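PDB 4DS2: ubiquitin-conjugating enzyme E2, putative from Trypanosoma cruzi, which probably accepts activated ubiquitin from an E1 enzyme as a thioester and, together with E3 ligases, passes it on to target proteins. Local coordinates for residues Y81-P85 / W114-A120; Y95-T100 / D142-R148; M109-F113 / L126-V131. One frame throughout, in Å; residues are numbered along the deposited sequence.

Contact 3 is the buried one, while contact 1 lies at the surface, about 26 Å from the partly buried contact 2 (centre to centre). Chemistry follows position: contact 3 is apolar packing of helix 108-111, with Met109 as a knob, on helix 120-132, contact 1 fixes an indole to proline rings and backbone carbonyls of two loops, and contact 2 ties a loop to the start of helix 145-153 through backbone bonds and a proline ring laid on a guanidinium salt-bridged within its own segment. Contact 3 touches both others: Pro85 of contact 1 packs on Val110, and Leu98 and Val99 of contact 2 on Arg130 and Val131. Helix 120-132, beginning at Ala120, links all three.

Contact 1: Y81-P85 / W114-A120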
loop_
_atom_site.group_PDB
_atom_site.type_symbol
_atom_site.label_atom_id
_atom_site.label_comp_id
_atom_site.label_asym_id
_atom_site.label_seq_id
_atom_site.Cartn_x
_atom_site.Cartn_y
_atom_site.Cartn_z
ATOM N N TYR A 81 10.196 -12.240 -9.272
ATOM C CA TYR A 81 8.969 -11.674 -9.814
ATOM C C TYR A 81 8.793 -12.142 -11.278
ATOM O O TYR A 81 9.746 -12.059 -12.052
ATOM C CB TYR A 81 9.004 -10.140 -9.721
ATOM C CG TYR A 81 7.715 -9.456 -10.055
ATOM C CD1 TYR A 81 6.744 -9.300 -9.111
ATOM C CD2 TYR A 81 7.474 -8.982 -11.343
ATOM C CE1 TYR A 81 5.547 -8.690 -9.430
ATOM C CE2 TYR A 81 6.282 -8.361 -11.674
ATOM C CZ TYR A 81 5.319 -8.211 -10.708
ATOM O OH TYR A 81 4.108 -7.590 -10.975
ATOM N N PRO A 82 7.567 -12.583 -11.670
ATOM C CA PRO A 82 6.244 -12.456 -11.003
ATOM C C PRO A 82 5.787 -13.626 -10.125
ATOM O O PRO A 82 4.746 -13.543 -9.496
ATOM C CB PRO A 82 5.286 -12.336 -12.197
ATOM C CG PRO A 82 5.952 -13.135 -13.288
ATOM C CD PRO A 82 7.421 -13.244 -12.983
ATOM N N HIS A 83 6.563 -14.694 -10.073
ATOM C CA HIS A 83 6.278 -15.844 -9.194
ATOM C C HIS A 83 5.980 -15.442 -7.786
ATOM O O HIS A 83 4.946 -15.831 -7.274
ATOM C CB HIS A 83 7.406 -16.846 -9.281
ATOM C CG HIS A 83 7.757 -17.190 -10.713
ATOM N ND1 HIS A 83 6.952 -17.950 -11.487
ATOM C CD2 HIS A 83 8.815 -16.781 -11.533
ATOM C CE1 HIS A 83 7.497 -18.082 -12.723
ATOM N NE2 HIS A 83 8.637 -17.373 -12.750
ATOM N N GLU A 84 6.801 -14.582 -7.167
ATOM C CA GLU A 84 6.377 -13.920 -5.898
ATOM C C GLU A 84 6.192 -12.437 -6.085
ATOM O O GLU A 84 7.037 -11.782 -6.687
ATOM C CB GLU A 84 7.340 -14.080 -4.709
ATOM C CG GLU A 84 7.550 -15.512 -4.285
ATOM C CD GLU A 84 8.491 -16.181 -5.246
ATOM O OE1 GLU A 84 9.511 -15.498 -5.487
ATOM O OE2 GLU A 84 8.210 -17.311 -5.774
ATOM N N PRO A 85 5.124 -11.895 -5.480
ATOM C CA PRO A 85 4.846 -10.501 -5.600
ATOM C C PRO A 85 5.773 -9.675 -4.719
ATOM O O PRO A 85 6.451 -10.222 -3.864
ATOM C CB PRO A 85 3.394 -10.403 -5.117
ATOM C CG PRO A 85 3.222 -11.504 -4.150
ATOM C CD PRO A 85 4.242 -12.545 -4.476
ATOM N N TRP A 114 -2.437 -13.832 -4.623
ATOM C CA TRP A 114 -1.522 -13.586 -5.743
ATOM C C TRP A 114 -1.607 -14.690 -6.747
ATOM O O TRP A 114 -1.674 -15.851 -6.386
ATOM C CB TRP A 114 -0.089 -13.428 -5.227
ATOM C CG TRP A 114 0.910 -13.167 -6.324
ATOM C CD1 TRP A 114 1.875 -14.036 -6.793
ATOM C CD2 TRP A 114 1.031 -11.975 -7.161
ATOM N NE1 TRP A 114 2.579 -13.473 -7.807
ATOM C CE2 TRP A 114 2.117 -12.246 -8.095
ATOM C CE3 TRP A 114 0.376 -10.754 -7.225
ATOM C CZ2 TRP A 114 2.527 -11.323 -9.036
ATOM C CZ3 TRP A 114 0.795 -9.823 -8.190
ATOM C CH2 TRP A 114 1.842 -10.110 -9.066
ATOM N N THR A 115 -1.666 -14.319 -8.012
ATOM C CA THR A 115 -1.413 -15.198 -9.141
ATOM C C THR A 115 -0.443 -14.432 -10.043
ATOM O O THR A 115 -0.542 -13.217 -10.145
ATOM C CB THR A 115 -2.711 -15.484 -9.916
ATOM O OG1 THR A 115 -3.297 -14.249 -10.371
ATOM C CG2 THR A 115 -3.718 -16.273 -9.046
ATOM N N PRO A 116 0.513 -15.120 -10.684
ATOM C CA PRO A 116 1.625 -14.461 -11.449
ATOM C C PRO A 116 1.161 -13.614 -12.695
ATOM O O PRO A 116 1.885 -12.802 -13.234
ATOM C CB PRO A 116 2.494 -15.650 -11.877
ATOM C CG PRO A 116 1.585 -16.844 -11.835
ATOM C CD PRO A 116 0.594 -16.589 -10.733
ATOM N N ASP A 117 -0.037 -13.908 -13.134
ATOM C CA ASP A 117 -0.905 -13.180 -14.041
ATOM C C ASP A 117 -1.021 -11.635 -13.730
ATOM O O ASP A 117 -1.044 -10.773 -14.630
ATOM C CB ASP A 117 -2.255 -13.964 -13.836
ATOM C CG ASP A 117 -3.292 -13.636 -14.816
ATOM O OD1 ASP A 117 -3.243 -12.542 -15.395
ATOM O OD2 ASP A 117 -4.191 -14.460 -15.011
ATOM N N GLN A 118 -1.109 -11.313 -12.440
ATOM C CA GLN A 118 -1.443 -9.964 -11.976
ATOM C C GLN A 118 -0.259 -9.007 -11.992
ATOM O O GLN A 118 0.888 -9.451 -12.059
ATOM C CB GLN A 118 -2.003 -10.019 -10.558
ATOM C CG GLN A 118 -3.389 -10.630 -10.455
ATOM C CD GLN A 118 -3.816 -10.885 -9.005
ATOM O OE1 GLN A 118 -3.771 -12.009 -8.546
ATOM N NE2 GLN A 118 -4.241 -9.850 -8.297
ATOM N N HIS A 119 -0.566 -7.706 -11.893
ATOM C CA HIS A 119 0.390 -6.636 -12.097
ATOM C C HIS A 119 0.728 -5.917 -10.812
ATOM O O HIS A 119 -0.076 -5.875 -9.891
ATOM C CB HIS A 119 -0.172 -5.642 -13.104
ATOM C CG HIS A 119 -0.251 -6.173 -14.519
ATOM N ND1 HIS A 119 -0.978 -7.252 -14.857
ATOM C CD2 HIS A 119 0.357 -5.729 -15.698
ATOM C CE1 HIS A 119 -0.861 -7.485 -16.181
ATOM N NE2 HIS A 119 -0.039 -6.555 -16.697
ATOM N N ALA A 120 1.937 -5.364 -10.731
ATOM C CA ALA A 120 2.372 -4.545 -9.589
ATOM C C ALA A 120 1.338 -3.524 -9.179
ATOM O O ALA A 120 1.121 -3.339 -8.016
ATOM C CB ALA A 120 3.675 -3.808 -9.909
#
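The indole nitrogen of Trp114 is shared between two successive carbonyls of the 81-85 loop. The main bond runs from Trp114 NE1 to Pro82 O at 2.7 Å; the oxygen lies close to the indole plane and the donor sits almost straight beyond it, with a C=O...N angle of 173°, but the bond is bent at the hydrogen, to 141°. A second, weak bond joins Trp114 NE1 to His83 O at 3.4 Å. Both acceptors lie at the ring edge, so together they oppose swinging of the indole about its CB-CG bond.

The faces are held by prolines. Pro85 CB stands 3.6 Å from the centroid of the six-membered ring of Trp114, 17° off the normal, a CH-pi contact, while Pro85 CG and CD extend over the pyrrole part. On the opposite face lies Pro116 N, offset toward the rim. The side chain of Trp114 reaches this slot because its CG is trans to the backbone nitrogen. Tyr81 CE1 lies 4.0 Å from Trp114 CH2, the two rings being oblique with their centroids 6.0 Å apart. Pro82 CB touches both Pro116 O, at 3.6 Å, and the face of its own neighbour Tyr81, an overlap consistent with the cis peptide bond before Pro82.

Within 114-120, Gln118 OE1 accepts from both Thr115 N and Thr115 OG1, reinforcing the turn that the backbone bond from Gln118 N to Thr115 O closes. The Tyr-Pro-x-x-Pro-Pro loop with its cis proline is a hallmark of the E2 fold, and in relatives these two loops help form the E3-binding surface.

Asp16 of helix 11-27 bonds to both Tyr81 OH and Ala120 N, joining that helix to the start of helix 120-132, while Pro85 rests on helix 108-111.

Contact 2: Y95-T100 / D142-R148; sequences YSPLVT and DVNPEAR
Pro97 CB lies over one face of the Arg148 guanidinium, 3.6 Å above its plane and toward the rim. At the edge, the carboxylate of Asp142 is gripped side-on: Arg148 NH1 meets Asp142 OD1 and Arg148 NE meets Asp142 OD2, each at 2.8 Å, on syn lone pairs and close to the guanidinium plane. Leu98 CD2 also lies at the guanidinium edge, near NH1. The Tyr95 ring has Ala147 CB over a face, 3.9 Å from Tyr95 CZ, while its OH bonds to Arg161.

The backbones join at Pro97 O, which accepts from Val143 N at 2.9 Å, nearly in line with the carbonyl, and from Asn144 N at 2.9 Å, above the carbonyl plane. With CG trans to its backbone nitrogen (chi1 -176°), Asn144 N-caps the helix, OD1 accepting from Ala147 N at 3.2 Å. Ser96 OG accepts from Leu98 N in an ST turn of the facing loop. Val143 touches Cys106, further along that loop and, as in other E2 enzymes, probably the catalytic cysteine.

This loop, between strand 87-90 and helix 108-111, is fastened to the first turn of helix 145-153, while its Leu98 and Val99 turn to Arg130 and Val131 of helix 120-132.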
loop_
_atom_site.group_PDB
_atom_site.type_symbol
_atom_site.label_atom_id
_atom_site.label_comp_id
_atom_site.label_asym_id
_atom_site.label_seq_id
_atom_site.Cartn_x
_atom_site.Cartn_y
_atom_site.Cartn_z
ATOM N N TYR A 95 -0.945 4.702 11.870
ATOM C CA TYR A 95 -1.548 3.973 12.975
ATOM C C TYR A 95 -2.615 3.067 12.353
ATOM O O TYR A 95 -3.515 3.523 11.671
ATOM C CB TYR A 95 -2.104 4.910 14.055
ATOM C CG TYR A 95 -2.614 4.192 15.294
ATOM C CD1 TYR A 95 -1.723 3.633 16.204
ATOM C CD2 TYR A 95 -3.994 4.045 15.540
ATOM C CE1 TYR A 95 -2.184 2.958 17.335
ATOM C CE2 TYR A 95 -4.471 3.380 16.676
ATOM C CZ TYR A 95 -3.563 2.828 17.577
ATOM O OH TYR A 95 -3.987 2.149 18.715
ATOM N N SER A 96 -2.474 1.760 12.572
ATOM C CA SER A 96 -3.326 0.767 11.938
ATOM C C SER A 96 -3.115 -0.603 12.562
ATOM O O SER A 96 -1.993 -0.926 12.993
ATOM C CB SER A 96 -2.994 0.686 10.449
ATOM O OG SER A 96 -3.456 -0.529 9.877
ATOM N N PRO A 97 -4.188 -1.433 12.568
ATOM C CA PRO A 97 -4.045 -2.859 12.909
ATOM C C PRO A 97 -3.224 -3.668 11.887
ATOM O O PRO A 97 -2.706 -4.737 12.217
ATOM C CB PRO A 97 -5.492 -3.372 12.888
ATOM C CG PRO A 97 -6.388 -2.185 12.647
ATOM C CD PRO A 97 -5.548 -1.119 12.073
ATOM N N LEU A 98 -3.129 -3.152 10.660
ATOM C CA LEU A 98 -2.531 -3.918 9.540
ATOM C C LEU A 98 -1.018 -3.536 9.278
ATOM O O LEU A 98 -0.275 -4.248 8.577
ATOM C CB LEU A 98 -3.452 -3.821 8.288
ATOM C CG LEU A 98 -4.930 -4.316 8.357
ATOM C CD1 LEU A 98 -5.751 -3.729 7.207
ATOM C CD2 LEU A 98 -5.062 -5.829 8.344
ATOM N N VAL A 99 -0.560 -2.465 9.937
ATOM C CA VAL A 99 0.809 -1.950 9.783
ATOM C C VAL A 99 1.586 -1.929 11.122
ATOM O O VAL A 99 1.058 -1.514 12.146
ATOM C CB VAL A 99 0.791 -0.507 9.225
ATOM C CG1 VAL A 99 2.224 -0.048 8.917
ATOM C CG2 VAL A 99 -0.129 -0.412 8.010
ATOM N N THR A 100 2.846 -2.358 11.092
ATOM C CA THR A 100 3.705 -2.330 12.290
ATOM C C THR A 100 4.351 -0.929 12.496
ATOM O O THR A 100 4.209 -0.042 11.645
ATOM C CB THR A 100 4.817 -3.418 12.239
ATOM O OG1 THR A 100 5.879 -2.997 11.367
ATOM C CG2 THR A 100 4.277 -4.747 11.765
ATOM N N ASP A 142 -3.649 -9.130 10.308
ATOM C CA ASP A 142 -3.396 -8.218 11.413
ATOM C C ASP A 142 -1.976 -8.389 11.922
ATOM O O ASP A 142 -1.552 -9.527 12.151
ATOM C CB ASP A 142 -4.387 -8.453 12.551
ATOM C CG ASP A 142 -5.594 -7.500 12.490
ATOM O OD1 ASP A 142 -6.001 -7.033 11.381
ATOM O OD2 ASP A 142 -6.117 -7.211 13.581
ATOM N N VAL A 143 -1.255 -7.253 12.036
ATOM C CA VAL A 143 0.139 -7.205 12.530
ATOM C C VAL A 143 0.283 -6.390 13.824
ATOM O O VAL A 143 1.312 -6.452 14.455
ATOM C CB VAL A 143 1.140 -6.593 11.491
ATOM C CG1 VAL A 143 1.057 -7.320 10.173
ATOM C CG2 VAL A 143 0.888 -5.112 11.299
ATOM N N ASN A 144 -0.735 -5.597 14.171
ATOM C CA ASN A 144 -0.700 -4.665 15.306
ATOM C C ASN A 144 -1.966 -4.853 16.108
ATOM O O ASN A 144 -2.974 -4.204 15.830
ATOM C CB ASN A 144 -0.642 -3.237 14.758
ATOM C CG ASN A 144 -0.492 -2.174 15.845
ATOM O OD1 ASN A 144 -0.725 -2.424 17.016
ATOM N ND2 ASN A 144 -0.087 -0.975 15.440
ATOM N N PRO A 145 -1.948 -5.762 17.097
ATOM C CA PRO A 145 -3.193 -6.098 17.782
ATOM C C PRO A 145 -3.665 -5.055 18.833
ATOM O O PRO A 145 -4.847 -5.033 19.183
ATOM C CB PRO A 145 -2.888 -7.453 18.412
ATOM C CG PRO A 145 -1.428 -7.431 18.646
ATOM C CD PRO A 145 -0.820 -6.566 17.579
ATOM N N GLU A 146 -2.767 -4.222 19.350
ATOM C CA GLU A 146 -3.189 -3.077 20.151
ATOM C C GLU A 146 -4.044 -2.110 19.325
ATOM O O GLU A 146 -5.046 -1.603 19.820
ATOM C CB GLU A 146 -1.986 -2.345 20.745
ATOM C CG GLU A 146 -1.507 -2.926 22.078
ATOM C CD GLU A 146 -0.032 -3.362 22.096
ATOM O OE1 GLU A 146 0.522 -3.199 23.202
ATOM O OE2 GLU A 146 0.548 -3.883 21.073
ATOM N N ALA A 147 -3.681 -1.880 18.069
ATOM C CA ALA A 147 -4.511 -1.052 17.202
ATOM C C ALA A 147 -5.886 -1.714 16.888
ATOM O O ALA A 147 -6.915 -1.033 16.805
ATOM C CB ALA A 147 -3.767 -0.733 15.920
ATOM N N ARG A 148 -5.910 -3.038 16.731
ATOM C CA ARG A 148 -7.170 -3.750 16.476
ATOM C C ARG A 148 -8.109 -3.667 17.686
ATOM O O ARG A 148 -9.299 -3.333 17.549
ATOM C CB ARG A 148 -6.927 -5.221 16.080
ATOM C CG ARG A 148 -8.198 -6.062 15.943
ATOM C CD ARG A 148 -9.148 -5.560 14.847
ATOM N NE ARG A 148 -8.551 -5.775 13.524
ATOM C CZ ARG A 148 -8.855 -5.118 12.400
ATOM N NH1 ARG A 148 -8.202 -5.375 11.260
ATOM N NH2 ARG A 148 -9.805 -4.192 12.402
#

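Contact 3: M109-F113 / L126-V131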
loop_
_atom_site.group_PDB
_atom_site.type_symbol
_atom_site.label_atom_id
_atom_site.label_comp_id
_atom_site.label_asym_id
_atom_site.label_seq_id
_atom_site.Cartn_x
_atom_site.Cartn_y
_atom_site.Cartn_z
ATOM N N MET A 109 -1.599 -10.566 3.354
ATOM C CA MET A 109 -2.451 -9.583 2.727
ATOM C C MET A 109 -2.396 -9.704 1.236
ATOM O O MET A 109 -3.400 -9.612 0.579
ATOM C CB MET A 109 -2.007 -8.195 3.117
ATOM C CG MET A 109 -2.910 -7.086 2.632
ATOM S SD MET A 109 -2.504 -5.543 3.487
ATOM C CE MET A 109 -3.175 -4.362 2.325
ATOM N N VAL A 110 -1.200 -9.872 0.701
ATOM C CA VAL A 110 -1.006 -9.936 -0.740
ATOM C C VAL A 110 -0.923 -11.374 -1.229
ATOM O O VAL A 110 -1.398 -11.678 -2.311
ATOM C CB VAL A 110 0.283 -9.169 -1.160
ATOM C CG1 VAL A 110 0.733 -9.593 -2.563
ATOM C CG2 VAL A 110 0.076 -7.665 -1.101
ATOM N N ASN A 111 -0.307 -12.243 -0.432
ATOM C CA ASN A 111 0.102 -13.582 -0.889
ATOM C C ASN A 111 -1.010 -14.592 -0.975
ATOM O O ASN A 111 -0.934 -15.521 -1.784
ATOM C CB ASN A 111 1.199 -14.151 0.006
ATOM C CG ASN A 111 2.510 -13.423 -0.155
ATOM O OD1 ASN A 111 2.710 -12.668 -1.103
ATOM N ND2 ASN A 111 3.402 -13.635 0.774
ATOM N N ASP A 112 -2.047 -14.416 -0.173
ATOM C CA ASP A 112 -3.224 -15.287 -0.249
ATOM C C ASP A 112 -3.917 -15.189 -1.607
ATOM O O ASP A 112 -4.514 -16.174 -2.082
ATOM C CB ASP A 112 -4.237 -14.961 0.863
ATOM C CG ASP A 112 -3.672 -15.160 2.260
ATOM O OD1 ASP A 112 -2.478 -15.475 2.408
ATOM O OD2 ASP A 112 -4.431 -14.989 3.223
ATOM N N PHE A 113 -3.785 -14.026 -2.244
ATOM C CA PHE A 113 -4.566 -13.666 -3.447
ATOM C C PHE A 113 -3.713 -13.512 -4.719
ATOM O O PHE A 113 -4.208 -13.110 -5.780
ATOM C CB PHE A 113 -5.321 -12.363 -3.177
ATOM C CG PHE A 113 -5.899 -12.300 -1.811
ATOM C CD1 PHE A 113 -6.916 -13.154 -1.436
ATOM C CD2 PHE A 113 -5.418 -11.405 -0.876
ATOM C CE1 PHE A 113 -7.441 -13.117 -0.151
ATOM C CE2 PHE A 113 -5.940 -11.354 0.413
ATOM C CZ PHE A 113 -6.947 -12.211 0.774
ATOM N N LEU A 126 -4.474 -3.030 -4.022
ATOM C CA LEU A 126 -5.074 -3.932 -3.026
ATOM C C LEU A 126 -4.698 -3.514 -1.622
ATOM O O LEU A 126 -5.514 -3.606 -0.704
ATOM C CB LEU A 126 -4.671 -5.408 -3.252
ATOM C CG LEU A 126 -5.154 -6.363 -2.143
ATOM C CD1 LEU A 126 -5.203 -7.797 -2.612
ATOM C CD2 LEU A 126 -4.295 -6.259 -0.874
ATOM N N VAL A 127 -3.456 -3.074 -1.465
ATOM C CA VAL A 127 -2.899 -2.752 -0.152
ATOM C C VAL A 127 -3.386 -1.420 0.349
ATOM O O VAL A 127 -3.681 -1.280 1.553
ATOM C CB VAL A 127 -1.371 -2.670 -0.154
ATOM C CG1 VAL A 127 -0.881 -1.924 1.081
ATOM C CG2 VAL A 127 -0.764 -4.074 -0.243
ATOM N N LEU A 128 -3.450 -0.443 -0.566
ATOM C CA LEU A 128 -3.908 0.905 -0.212
ATOM C C LEU A 128 -5.358 0.870 0.226
ATOM O O LEU A 128 -5.727 1.468 1.232
ATOM C CB LEU A 128 -3.754 1.853 -1.381
ATOM C CG LEU A 128 -2.313 2.136 -1.833
ATOM C CD1 LEU A 128 -2.326 2.765 -3.228
ATOM C CD2 LEU A 128 -1.597 3.001 -0.813
ATOM N N ASP A 129 -6.163 0.141 -0.531
ATOM C CA ASP A 129 -7.562 -0.032 -0.226
ATOM C C ASP A 129 -7.779 -0.804 1.082
ATOM O O ASP A 129 -8.665 -0.488 1.897
ATOM C CB ASP A 129 -8.247 -0.778 -1.372
ATOM C CG ASP A 129 -9.625 -1.276 -0.988
ATOM O OD1 ASP A 129 -10.509 -0.427 -0.646
ATOM O OD2 ASP A 129 -9.815 -2.516 -1.016
ATOM N N ARG A 130 -7.007 -1.849 1.251
ATOM C CA ARG A 130 -7.142 -2.691 2.427
ATOM C C ARG A 130 -6.873 -1.898 3.695
ATOM O O ARG A 130 -7.608 -1.979 4.655
ATOM C CB ARG A 130 -6.208 -3.901 2.299
ATOM C CG ARG A 130 -6.101 -4.762 3.518
ATOM C CD ARG A 130 -7.417 -5.337 3.930
ATOM N NE ARG A 130 -7.213 -6.181 5.094
ATOM C CZ ARG A 130 -8.192 -6.651 5.864
ATOM N NH1 ARG A 130 -9.463 -6.355 5.599
ATOM N NH2 ARG A 130 -7.901 -7.429 6.904
ATOM N N VAL A 131 -5.801 -1.118 3.678
ATOM C CA VAL A 131 -5.361 -0.402 4.872
ATOM C C VAL A 131 -6.132 0.901 5.144
ATOM O O VAL A 131 -6.537 1.181 6.289
ATOM C CB VAL A 131 -3.868 -0.148 4.771
ATOM C CG1 VAL A 131 -3.387 0.761 5.910
ATOM C CG2 VAL A 131 -3.165 -1.507 4.794
#
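Near-trans values at the first two torsions, chi1 -174° and chi2 166°, place CG and SD of Met109 on a line that runs straight out from helix 108-111 into helix 120-132. Leu126 is likewise trans at chi1, and its isobutyl group runs back alongside Met109 in the opposite sense, Leu126 CD2 lying 3.9 Å from Met109 CG and 3.8 Å from Met109 O. Arg130 CG, trans to its own backbone nitrogen (chi1 172°), lies 3.7 Å from Met109 SD as the two chains cross, and the bend at chi2 then carries the rest of the arginine onward.

The thioether therefore fills a knobs-into-holes position, the knob being Met109 and the hole the group Leu126, Val127, Arg130 and Val131. The methyl CE is modelled too near Val127 and Arg130 for its exact position to be trusted, so the evidence for the socket is the course of the chain from CG to SD. The nearest alpha carbons across the contact, those of Met109 and Val127, are 7.4 Å apart.

In the E2 fold, the short helix 108-111 and the longer helix 120-132 follow one another, separated by a loop that includes Trp114 to His119, and the present contact seats the first against the second. Beside the knob, Val110 CG2 meets Val127 CG2 at 3.8 Å. Closer to the surface, Phe113 CD2 touches Leu126 CD1 at 4.0 Å, the side chains crossing at about a right angle and the leucine methyl reaching the ring obliquely. Asp112 CB covers one face of that ring and Met109 O lies at its edge.

Only the aliphatic part of Arg130 joins the apolar socket; its guanidinium continues to a salt bridge with Asp141 and a hydrogen bond to Ser137 O.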